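Long-range contacts in HDLP (histone deacetylase-like protein) (Aquifex aeolicus, PDB 1C3S), which probably acts as a zinc-dependent deacetylase of the histone deacetylase family and may take part in acetoin breakdown: residues D168-D173 / L190-E195; Q184-S189 / K243-P248; H298-A303 / L329-D334. The protein carries 2 engineered substitutions. One frame throughout, in Å; residues are numbered along the deposited sequence.

Following the chain from its N terminus, strand 162-166 runs into the zinc-binding loop 168-173, and after helix 173-179 the chain returns along strand 185-192. Interaction 1 closes this excursion where the C-terminal end of that strand meets the loop. Interaction 2 uses the beginning of the same strand and reaches forward past helix 228-243 to 243-248, so the two contacts cross along the chain; C172 also packs on V187 and S189. Interaction 3 comes later, in series with both, and joins helix 299-313 to helix 324-332. Interactions 2 and 3 lie on opposite sides of the chain's centre, their centres about 36 Å apart.

Interaction 1: residues D168-D173 / L190-E195; sequences DAHHCD and LHQSPE. With ZN (zinc ion), chain B; SHH (octanedioic acid hydroxyamide phenylamide), chain C.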
loop_
_atom_site.group_PDB
_atom_site.type_symbol
_atom_site.label_atom_id
_atom_site.label_comp_id
_atom_site.label_asym_id
_atom_site.label_seq_id
_atom_site.Cartn_x
_atom_site.Cartn_y
_atom_site.Cartn_z
ATOM N N ASP A 168 5.067 -2.060 1.812
ATOM C CA ASP A 168 4.179 -3.194 1.703
ATOM C C ASP A 168 5.081 -4.409 1.669
ATOM O O ASP A 168 6.174 -4.354 1.109
ATOM C CB ASP A 168 3.422 -3.135 0.395
ATOM C CG ASP A 168 2.287 -4.100 0.352
ATOM O OD1 ASP A 168 1.170 -3.672 0.702
ATOM O OD2 ASP A 168 2.515 -5.275 -0.006
ATOM N N ALA A 169 4.607 -5.505 2.239
ATOM C CA ALA A 169 5.353 -6.749 2.300
ATOM C C ALA A 169 5.773 -7.315 0.950
ATOM O O ALA A 169 6.633 -8.196 0.905
ATOM C CB ALA A 169 4.551 -7.786 3.065
ATOM N N HIS A 170 5.180 -6.831 -0.143
ATOM C CA HIS A 170 5.549 -7.327 -1.474
ATOM C C HIS A 170 6.111 -6.234 -2.378
ATOM O O HIS A 170 5.709 -5.076 -2.290
ATOM C CB HIS A 170 4.352 -7.929 -2.214
ATOM C CG HIS A 170 3.537 -8.865 -1.397
ATOM N ND1 HIS A 170 2.839 -8.435 -0.299
ATOM C CD2 HIS A 170 3.319 -10.187 -1.576
ATOM C CE1 HIS A 170 2.213 -9.495 0.161
ATOM N NE2 HIS A 170 2.472 -10.582 -0.579
ATOM N N HIS A 171 7.018 -6.638 -3.266
ATOM C CA HIS A 171 7.641 -5.744 -4.235
ATOM C C HIS A 171 6.605 -5.102 -5.138
ATOM O O HIS A 171 5.704 -5.751 -5.640
ATOM C CB HIS A 171 8.635 -6.537 -5.085
ATOM C CG HIS A 171 9.159 -5.798 -6.279
ATOM N ND1 HIS A 171 9.870 -4.620 -6.179
ATOM C CD2 HIS A 171 9.124 -6.101 -7.597
ATOM C CE1 HIS A 171 10.249 -4.232 -7.382
ATOM N NE2 HIS A 171 9.810 -5.115 -8.258
ATOM N N CYS A 172 6.753 -3.810 -5.352
ATOM C CA CYS A 172 5.856 -3.052 -6.196
ATOM C C CYS A 172 6.304 -3.159 -7.634
ATOM O O CYS A 172 6.586 -2.144 -8.257
ATOM C CB CYS A 172 5.912 -1.591 -5.753
ATOM S SG CYS A 172 7.621 -0.957 -5.630
ATOM N N ASP A 173 6.368 -4.368 -8.174
ATOM C CA ASP A 173 6.821 -4.561 -9.565
ATOM C C ASP A 173 6.149 -3.671 -10.608
ATOM O O ASP A 173 6.742 -3.375 -11.656
ATOM C CB ASP A 173 6.652 -6.015 -9.995
ATOM C CG ASP A 173 5.230 -6.518 -9.809
ATOM O OD1 ASP A 173 4.927 -7.607 -10.362
ATOM O OD2 ASP A 173 4.433 -5.840 -9.105
ATOM N N LEU A 190 10.927 -2.162 0.307
ATOM C CA LEU A 190 11.358 -3.219 1.207
ATOM C C LEU A 190 10.214 -4.199 0.996
ATOM O O LEU A 190 9.069 -3.787 0.924
ATOM C CB LEU A 190 11.410 -2.772 2.683
ATOM C CG LEU A 190 12.132 -1.492 3.138
ATOM C CD1 LEU A 190 12.775 -1.753 4.489
ATOM C CD2 LEU A 190 13.171 -1.058 2.152
ATOM N N HIS A 191 10.514 -5.483 0.881
ATOM C CA HIS A 191 9.473 -6.485 0.637
ATOM C C HIS A 191 9.999 -7.906 0.853
ATOM O O HIS A 191 11.201 -8.111 1.038
ATOM C CB HIS A 191 8.985 -6.339 -0.804
ATOM C CG HIS A 191 10.100 -6.359 -1.800
ATOM N ND1 HIS A 191 10.904 -7.464 -1.991
ATOM C CD2 HIS A 191 10.608 -5.384 -2.594
ATOM C CE1 HIS A 191 11.856 -7.171 -2.858
ATOM N NE2 HIS A 191 11.698 -5.914 -3.240
ATOM N N GLN A 192 9.097 -8.883 0.845
ATOM C CA GLN A 192 9.519 -10.270 1.007
ATOM C C GLN A 192 10.281 -10.606 -0.261
ATOM O O GLN A 192 9.826 -10.309 -1.359
ATOM C CB GLN A 192 8.319 -11.210 1.136
ATOM C CG GLN A 192 7.372 -10.863 2.271
ATOM C CD GLN A 192 6.132 -11.710 2.234
ATOM O OE1 GLN A 192 6.179 -12.904 2.499
ATOM N NE2 GLN A 192 5.012 -11.105 1.875
ATOM N N SER A 193 11.445 -11.214 -0.107
ATOM C CA SER A 193 12.259 -11.569 -1.249
ATOM C C SER A 193 11.443 -12.323 -2.309
ATOM O O SER A 193 10.580 -13.140 -1.995
ATOM C CB SER A 193 13.440 -12.406 -0.771
ATOM O OG SER A 193 14.293 -12.740 -1.837
ATOM N N PRO A 194 11.721 -12.058 -3.590
ATOM C CA PRO A 194 11.002 -12.721 -4.677
ATOM C C PRO A 194 11.322 -14.212 -4.715
ATOM O O PRO A 194 10.617 -14.975 -5.362
ATOM C CB PRO A 194 11.530 -12.000 -5.919
ATOM C CG PRO A 194 12.049 -10.669 -5.347
ATOM C CD PRO A 194 12.746 -11.162 -4.144
ATOM N N GLU A 195 12.381 -14.621 -4.016
ATOM C CA GLU A 195 12.779 -16.021 -4.014
ATOM C C GLU A 195 11.723 -16.893 -3.350
ATOM O O GLU A 195 11.604 -18.075 -3.656
ATOM C CB GLU A 195 14.156 -16.197 -3.335
ATOM C CG GLU A 195 14.170 -16.349 -1.815
ATOM C CD GLU A 195 14.156 -17.817 -1.330
ATOM O OE1 GLU A 195 14.185 -18.036 -0.095
ATOM O OE2 GLU A 195 14.128 -18.752 -2.172
HETATM ZN ZN ZN B . 1.396 -6.839 -0.116
HETATM O O1 SHH C . 1.314 -6.259 -1.860
HETATM O O2 SHH C . -0.727 -8.088 -1.292
HETATM N N1 SHH C . 0.621 -7.076 -2.768
HETATM C C1 SHH C . -0.070 -8.163 -2.298
HETATM C C2 SHH C . 0.179 -9.432 -2.954
HETATM C C3 SHH C . -1.022 -10.004 -3.694
HETATM C C4 SHH C . -0.670 -11.303 -4.385
HETATM C C5 SHH C . -0.968 -12.459 -3.461
HETATM C C6 SHH C . -1.224 -13.628 -4.389
HETATM C C7 SHH C . -0.986 -14.947 -3.689
HETATM C C8 SHH C . -2.293 -15.659 -3.492
HETATM O O3 SHH C . -3.060 -15.979 -4.386
HETATM N N2 SHH C . -2.511 -15.935 -2.191
HETATM C C9 SHH C . -3.745 -16.364 -1.430
HETATM C C10 SHH C . -3.567 -16.595 -0.020
HETATM C C11 SHH C . -4.705 -17.023 0.804
HETATM C C12 SHH C . -5.997 -17.237 0.240
HETATM C C13 SHH C . -6.149 -17.014 -1.206
HETATM C C14 SHH C . -5.028 -16.561 -2.063
HETATM O O HOH W 1 7.908 -9.633 -3.123
#
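The backbone N of Q192 donates a short, nearly straight hydrogen bond to A169 O (2.6 Å, 166° at the hydrogen), approaching 30° out of the carbonyl plane. The side-chain NE2 of Q192 adds only a weak bond to the same oxygen, but it also lies 3.5 Å above the H170 ring plane, toward the rim. Carbon C2 of the hydroxamate inhibitor covers the opposite face, which leaves the imidazole sandwiched between amide and ligand. Further along, H171 CB sits over the face of the H191 ring, 3.5 Å from its centroid, in a CH-pi contact. The H171 ring then turns its edge toward that face in an offset edge-to-face pair, planes at 65°. H191 ND1 donates to Q192 O from above the carbonyl plane. A water accepts from H171 N and donates to Q192 O.

The 168-173 loop follows strand 162-166 of the arginase-like parallel sheet and carries the zinc ligands D168 OD2 (1.9 Å) and H170 ND1 (2.2 Å), completed by D258 and inhibitor O1. D168 OD2 also accepts H170 N through its anti lone pair, an Asx turn that probably helps set the spacing of the two ligands. In the second shell, G295 N and Q254 NE2 bond D168 OD1, while K267 N and L265 O hold the Q192 amide.

Interaction 2: residues Q184-S189 / K243-P248; sequences QVFVLS and KEVFEP
At the N-terminal end of strand 185-192, the penultimate strand of the parallel sheet, between 162-166 and the edge strand 217-222, F186 meets F246 from the loop that joins helix 228-243 to strand 250-254. The methylene of F186 does the closest touching: its CB lies over one face of the F246 ring, 3.5 Å from the centroid and 17° off the ring normal, a CH-pi contact displaced toward the CD2-CE2 side. The two side chains run past each other in opposite directions, their rings an oblique pair with centroids 5.5 Å apart and planes at 39°. At the far end of the F246 ring, CZ points in plane at the backbone carbonyl of Q184, 3.6 Å from its O, so the edge of the ring meets a polar atom while its face meets carbon.

The contact joins the sheet to the layer packed on it: F186 projects from the strand, and the loop bearing F246 ends the beta-alpha-beta crossover from 217-222 through helix 228-243 to 250-254, which passes over strands 185-192 and 162-166. F186 has CG anti to its backbone N (chi1 -169°), which swings its ring past F246 to approach V245, whose CG1 is 4.5 Å from F186 CE1. V242 of the helix, L163 and L218 of the flanking strands also touch the F186 side chain, and F246 rests against R161. V245 lies at the exposed margin. Q184 contributes its backbone alone, its side-chain OE1 being bonded to R155.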
loop_
_atom_site.group_PDB
_atom_site.type_symbol
_atom_site.label_atom_id
_atom_site.label_comp_id
_atom_site.label_asym_id
_atom_site.label_seq_id
_atom_site.Cartn_x
_atom_site.Cartn_y
_atom_site.Cartn_z
ATOM N N GLN A 184 13.854 10.515 -12.888
ATOM C CA GLN A 184 13.057 11.570 -12.278
ATOM C C GLN A 184 12.250 10.973 -11.131
ATOM O O GLN A 184 11.842 11.672 -10.208
ATOM C CB GLN A 184 12.140 12.233 -13.310
ATOM C CG GLN A 184 12.914 12.833 -14.465
ATOM C CD GLN A 184 12.056 13.654 -15.388
ATOM O OE1 GLN A 184 10.985 13.219 -15.806
ATOM N NE2 GLN A 184 12.531 14.845 -15.731
ATOM N N VAL A 185 12.052 9.661 -11.182
ATOM C CA VAL A 185 11.318 8.973 -10.130
ATOM C C VAL A 185 12.209 7.927 -9.492
ATOM O O VAL A 185 12.675 7.010 -10.173
ATOM C CB VAL A 185 10.052 8.265 -10.669
ATOM C CG1 VAL A 185 9.274 7.621 -9.506
ATOM C CG2 VAL A 185 9.197 9.264 -11.440
ATOM N N PHE A 186 12.470 8.079 -8.195
ATOM C CA PHE A 186 13.280 7.106 -7.478
ATOM C C PHE A 186 12.319 6.144 -6.793
ATOM O O PHE A 186 11.524 6.560 -5.965
ATOM C CB PHE A 186 14.136 7.769 -6.397
ATOM C CG PHE A 186 15.161 6.847 -5.812
ATOM C CD1 PHE A 186 16.450 6.804 -6.335
ATOM C CD2 PHE A 186 14.809 5.941 -4.820
ATOM C CE1 PHE A 186 17.367 5.882 -5.887
ATOM C CE2 PHE A 186 15.717 5.013 -4.364
ATOM C CZ PHE A 186 17.009 4.980 -4.901
ATOM N N VAL A 187 12.393 4.864 -7.138
ATOM C CA VAL A 187 11.529 3.853 -6.531
ATOM C C VAL A 187 12.349 3.050 -5.542
ATOM O O VAL A 187 13.417 2.547 -5.888
ATOM C CB VAL A 187 10.931 2.893 -7.597
ATOM C CG1 VAL A 187 10.008 1.856 -6.938
ATOM C CG2 VAL A 187 10.175 3.700 -8.642
ATOM N N LEU A 188 11.843 2.950 -4.315
ATOM C CA LEU A 188 12.488 2.203 -3.209
ATOM C C LEU A 188 11.473 1.234 -2.608
ATOM O O LEU A 188 10.329 1.610 -2.363
ATOM C CB LEU A 188 12.948 3.158 -2.083
ATOM C CG LEU A 188 13.309 2.457 -0.756
ATOM C CD1 LEU A 188 14.555 1.631 -0.974
ATOM C CD2 LEU A 188 13.534 3.469 0.374
ATOM N N SER A 189 11.886 0.013 -2.313
ATOM C CA SER A 189 10.930 -0.933 -1.771
ATOM C C SER A 189 11.524 -1.989 -0.865
ATOM O O SER A 189 12.511 -2.637 -1.219
ATOM C CB SER A 189 10.186 -1.624 -2.933
ATOM O OG SER A 189 9.357 -2.693 -2.492
ATOM N N LYS A 243 18.938 9.174 0.197
ATOM C CA LYS A 243 19.299 10.555 0.466
ATOM C C LYS A 243 20.618 10.978 -0.179
ATOM O O LYS A 243 20.731 12.103 -0.666
ATOM C CB LYS A 243 19.363 10.818 1.973
ATOM C CG LYS A 243 19.434 12.313 2.309
ATOM C CD LYS A 243 19.806 12.589 3.765
ATOM C CE LYS A 243 18.842 11.944 4.738
ATOM N NZ LYS A 243 19.275 12.142 6.154
ATOM N N GLU A 244 21.612 10.093 -0.185
ATOM C CA GLU A 244 22.910 10.420 -0.781
ATOM C C GLU A 244 22.849 10.423 -2.309
ATOM O O GLU A 244 23.805 10.816 -2.977
ATOM C CB GLU A 244 23.996 9.407 -0.365
ATOM C CG GLU A 244 24.141 9.157 1.136
ATOM C CD GLU A 244 25.385 8.336 1.486
ATOM O OE1 GLU A 244 25.484 7.844 2.639
ATOM O OE2 GLU A 244 26.272 8.201 0.614
ATOM N N VAL A 245 21.724 9.987 -2.856
ATOM C CA VAL A 245 21.572 9.887 -4.301
ATOM C C VAL A 245 20.387 10.656 -4.855
ATOM O O VAL A 245 20.336 10.952 -6.047
ATOM C CB VAL A 245 21.397 8.409 -4.701
ATOM C CG1 VAL A 245 21.126 8.280 -6.190
ATOM C CG2 VAL A 245 22.632 7.637 -4.325
ATOM N N PHE A 246 19.444 11.002 -3.988
ATOM C CA PHE A 246 18.242 11.660 -4.455
ATOM C C PHE A 246 17.740 12.748 -3.516
ATOM O O PHE A 246 17.566 12.502 -2.323
ATOM C CB PHE A 246 17.168 10.581 -4.614
ATOM C CG PHE A 246 16.088 10.921 -5.592
ATOM C CD1 PHE A 246 16.393 11.149 -6.930
ATOM C CD2 PHE A 246 14.758 10.946 -5.196
ATOM C CE1 PHE A 246 15.390 11.390 -7.854
ATOM C CE2 PHE A 246 13.749 11.186 -6.117
ATOM C CZ PHE A 246 14.063 11.406 -7.445
ATOM N N GLU A 247 17.527 13.952 -4.047
ATOM C CA GLU A 247 16.971 15.051 -3.248
ATOM C C GLU A 247 15.535 15.287 -3.747
ATOM O O GLU A 247 15.305 16.057 -4.678
ATOM C CB GLU A 247 17.787 16.352 -3.392
ATOM C CG GLU A 247 19.111 16.427 -2.629
ATOM C CD GLU A 247 20.177 15.458 -3.145
ATOM O OE1 GLU A 247 20.022 14.227 -2.962
ATOM O OE2 GLU A 247 21.174 15.933 -3.742
ATOM N N PRO A 248 14.559 14.615 -3.126
ATOM C CA PRO A 248 13.122 14.652 -3.405
ATOM C C PRO A 248 12.409 16.005 -3.315
ATOM O O PRO A 248 12.579 16.745 -2.350
ATOM C CB PRO A 248 12.562 13.659 -2.378
ATOM C CG PRO A 248 13.697 12.700 -2.201
ATOM C CD PRO A 248 14.802 13.699 -2.002
#

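Interaction 3: residues H298-A303 / L329-D334; sequences HPYALA and LLKSID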
loop_
_atom_site.group_PDB
_atom_site.type_symbol
_atom_site.label_atom_id
_atom_site.label_comp_id
_atom_site.label_asym_id
_atom_site.label_seq_id
_atom_site.Cartn_x
_atom_site.Cartn_y
_atom_site.Cartn_z
ATOM N N HIS A 298 -5.752 -8.997 7.109
ATOM C CA HIS A 298 -6.317 -9.331 8.399
ATOM C C HIS A 298 -7.105 -8.103 8.851
ATOM O O HIS A 298 -6.530 -7.046 9.127
ATOM C CB HIS A 298 -5.241 -9.622 9.425
ATOM C CG HIS A 298 -5.788 -10.171 10.694
ATOM N ND1 HIS A 298 -6.055 -11.511 10.865
ATOM C CD2 HIS A 298 -6.232 -9.554 11.810
ATOM C CE1 HIS A 298 -6.639 -11.695 12.036
ATOM N NE2 HIS A 298 -6.760 -10.524 12.627
ATOM N N PRO A 299 -8.432 -8.236 8.969
ATOM C CA PRO A 299 -9.266 -7.103 9.386
ATOM C C PRO A 299 -8.793 -6.376 10.656
ATOM O O PRO A 299 -8.784 -5.138 10.695
ATOM C CB PRO A 299 -10.646 -7.745 9.530
ATOM C CG PRO A 299 -10.292 -9.211 9.887
ATOM C CD PRO A 299 -9.260 -9.445 8.814
ATOM N N TYR A 300 -8.387 -7.139 11.672
ATOM C CA TYR A 300 -7.925 -6.582 12.945
ATOM C C TYR A 300 -6.614 -5.797 12.850
ATOM O O TYR A 300 -6.486 -4.717 13.419
ATOM C CB TYR A 300 -7.738 -7.709 13.978
ATOM C CG TYR A 300 -8.994 -8.469 14.387
ATOM C CD1 TYR A 300 -10.037 -8.694 13.478
ATOM C CD2 TYR A 300 -9.088 -9.063 15.655
ATOM C CE1 TYR A 300 -11.133 -9.494 13.814
ATOM C CE2 TYR A 300 -10.182 -9.869 15.999
ATOM C CZ TYR A 300 -11.192 -10.081 15.068
ATOM O OH TYR A 300 -12.231 -10.922 15.371
ATOM N N ALA A 301 -5.631 -6.362 12.158
ATOM C CA ALA A 301 -4.343 -5.711 12.014
ATOM C C ALA A 301 -4.527 -4.481 11.164
ATOM O O ALA A 301 -4.040 -3.393 11.489
ATOM C CB ALA A 301 -3.368 -6.650 11.371
ATOM N N LEU A 302 -5.249 -4.669 10.066
ATOM C CA LEU A 302 -5.564 -3.602 9.125
ATOM C C LEU A 302 -6.102 -2.397 9.891
ATOM O O LEU A 302 -5.522 -1.318 9.869
ATOM C CB LEU A 302 -6.617 -4.122 8.155
ATOM C CG LEU A 302 -7.314 -3.287 7.088
ATOM C CD1 LEU A 302 -8.285 -4.220 6.368
ATOM C CD2 LEU A 302 -8.070 -2.124 7.673
ATOM N N ALA A 303 -7.214 -2.610 10.582
ATOM C CA ALA A 303 -7.868 -1.566 11.346
ATOM C C ALA A 303 -6.998 -0.937 12.423
ATOM O O ALA A 303 -6.852 0.282 12.452
ATOM C CB ALA A 303 -9.141 -2.105 11.963
ATOM N N LEU A 329 -17.461 -4.461 16.427
ATOM C CA LEU A 329 -17.348 -4.263 14.995
ATOM C C LEU A 329 -16.415 -5.328 14.430
ATOM O O LEU A 329 -16.801 -6.106 13.565
ATOM C CB LEU A 329 -16.793 -2.867 14.703
ATOM C CG LEU A 329 -16.379 -2.555 13.261
ATOM C CD1 LEU A 329 -17.554 -2.730 12.323
ATOM C CD2 LEU A 329 -15.841 -1.158 13.196
ATOM N N LEU A 330 -15.186 -5.365 14.935
ATOM C CA LEU A 330 -14.213 -6.338 14.472
ATOM C C LEU A 330 -14.724 -7.760 14.539
ATOM O O LEU A 330 -14.509 -8.537 13.610
ATOM C CB LEU A 330 -12.920 -6.226 15.274
ATOM C CG LEU A 330 -12.237 -4.879 15.080
ATOM C CD1 LEU A 330 -10.882 -4.874 15.765
ATOM C CD2 LEU A 330 -12.088 -4.612 13.599
ATOM N N LYS A 331 -15.406 -8.094 15.630
ATOM C CA LYS A 331 -15.931 -9.441 15.817
ATOM C C LYS A 331 -17.110 -9.754 14.917
ATOM O O LYS A 331 -17.477 -10.915 14.767
ATOM C CB LYS A 331 -16.344 -9.679 17.277
ATOM C CG LYS A 331 -15.206 -9.560 18.276
ATOM C CD LYS A 331 -15.619 -9.973 19.696
ATOM C CE LYS A 331 -15.872 -11.482 19.798
ATOM N NZ LYS A 331 -16.184 -11.960 21.192
ATOM N N SER A 332 -17.702 -8.727 14.319
ATOM C CA SER A 332 -18.855 -8.938 13.450
ATOM C C SER A 332 -18.398 -9.320 12.059
ATOM O O SER A 332 -19.149 -9.920 11.292
ATOM C CB SER A 332 -19.710 -7.675 13.356
ATOM O OG SER A 332 -19.042 -6.668 12.626
ATOM N N ILE A 333 -17.168 -8.957 11.729
ATOM C CA ILE A 333 -16.625 -9.271 10.421
ATOM C C ILE A 333 -16.313 -10.746 10.360
ATOM O O ILE A 333 -15.648 -11.264 11.249
ATOM C CB ILE A 333 -15.307 -8.525 10.169
ATOM C CG1 ILE A 333 -15.542 -7.024 10.220
ATOM C CG2 ILE A 333 -14.727 -8.925 8.826
ATOM C CD1 ILE A 333 -14.287 -6.244 10.010
ATOM N N ASP A 334 -16.802 -11.436 9.338
ATOM C CA ASP A 334 -16.460 -12.844 9.221
ATOM C C ASP A 334 -15.188 -12.879 8.387
ATOM O O ASP A 334 -15.179 -12.490 7.217
ATOM C CB ASP A 334 -17.556 -13.669 8.542
ATOM C CG ASP A 334 -17.922 -13.145 7.182
ATOM O OD1 ASP A 334 -18.418 -13.942 6.358
ATOM O OD2 ASP A 334 -17.736 -11.932 6.953
#
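Apolar packing carries the contact between the first turn of helix 299-313 and the last turn of helix 324-332, with Y300 and L330 at its middle. The beta carbon of L330 lies over one face of the Y300 ring, 4.2 Å from the centroid and 17° off the normal, a CH-pi contact displaced toward the CE1 rim, where L330 CB is 4.0 Å from Y300 CE1. The two side chains cross obliquely. Y300 has CG beside its own backbone N (chi1 -64°), and although its first bond does not aim at the partner helix, the ring extends across to it. Beyond CB of the leucine, CD1 continues anti to CA (chi2 -173°), which leaves the other branch, L330 CD2, to reach A303 CB at 4.2 Å, one turn along from P299. P299 itself meets I333, its CB 4.0 Å from I333 CD1, the end of an extended isoleucine branch.

Polar atoms enter through proximity rather than bonding. The carbonyl O of L330 lies 3.5 Å from Y300 CE1, and the phenol OH of Y300 passes the backbone of K331, 4.0 Å from its CA. Within 329-334, L329 O accepts from S332 N.

Around the pair, helix 28-37 contributes L30, which touches both A303 and I333, and F34, which touches L330, while M347 and L348 lie against Y300. Because the segments meet through carbon surfaces and the flat side of one ring, without a hydrogen bond between them, shape fit and the burial of L330 and P299 probably hold the helix ends together, while K331 lies at the exposed margin.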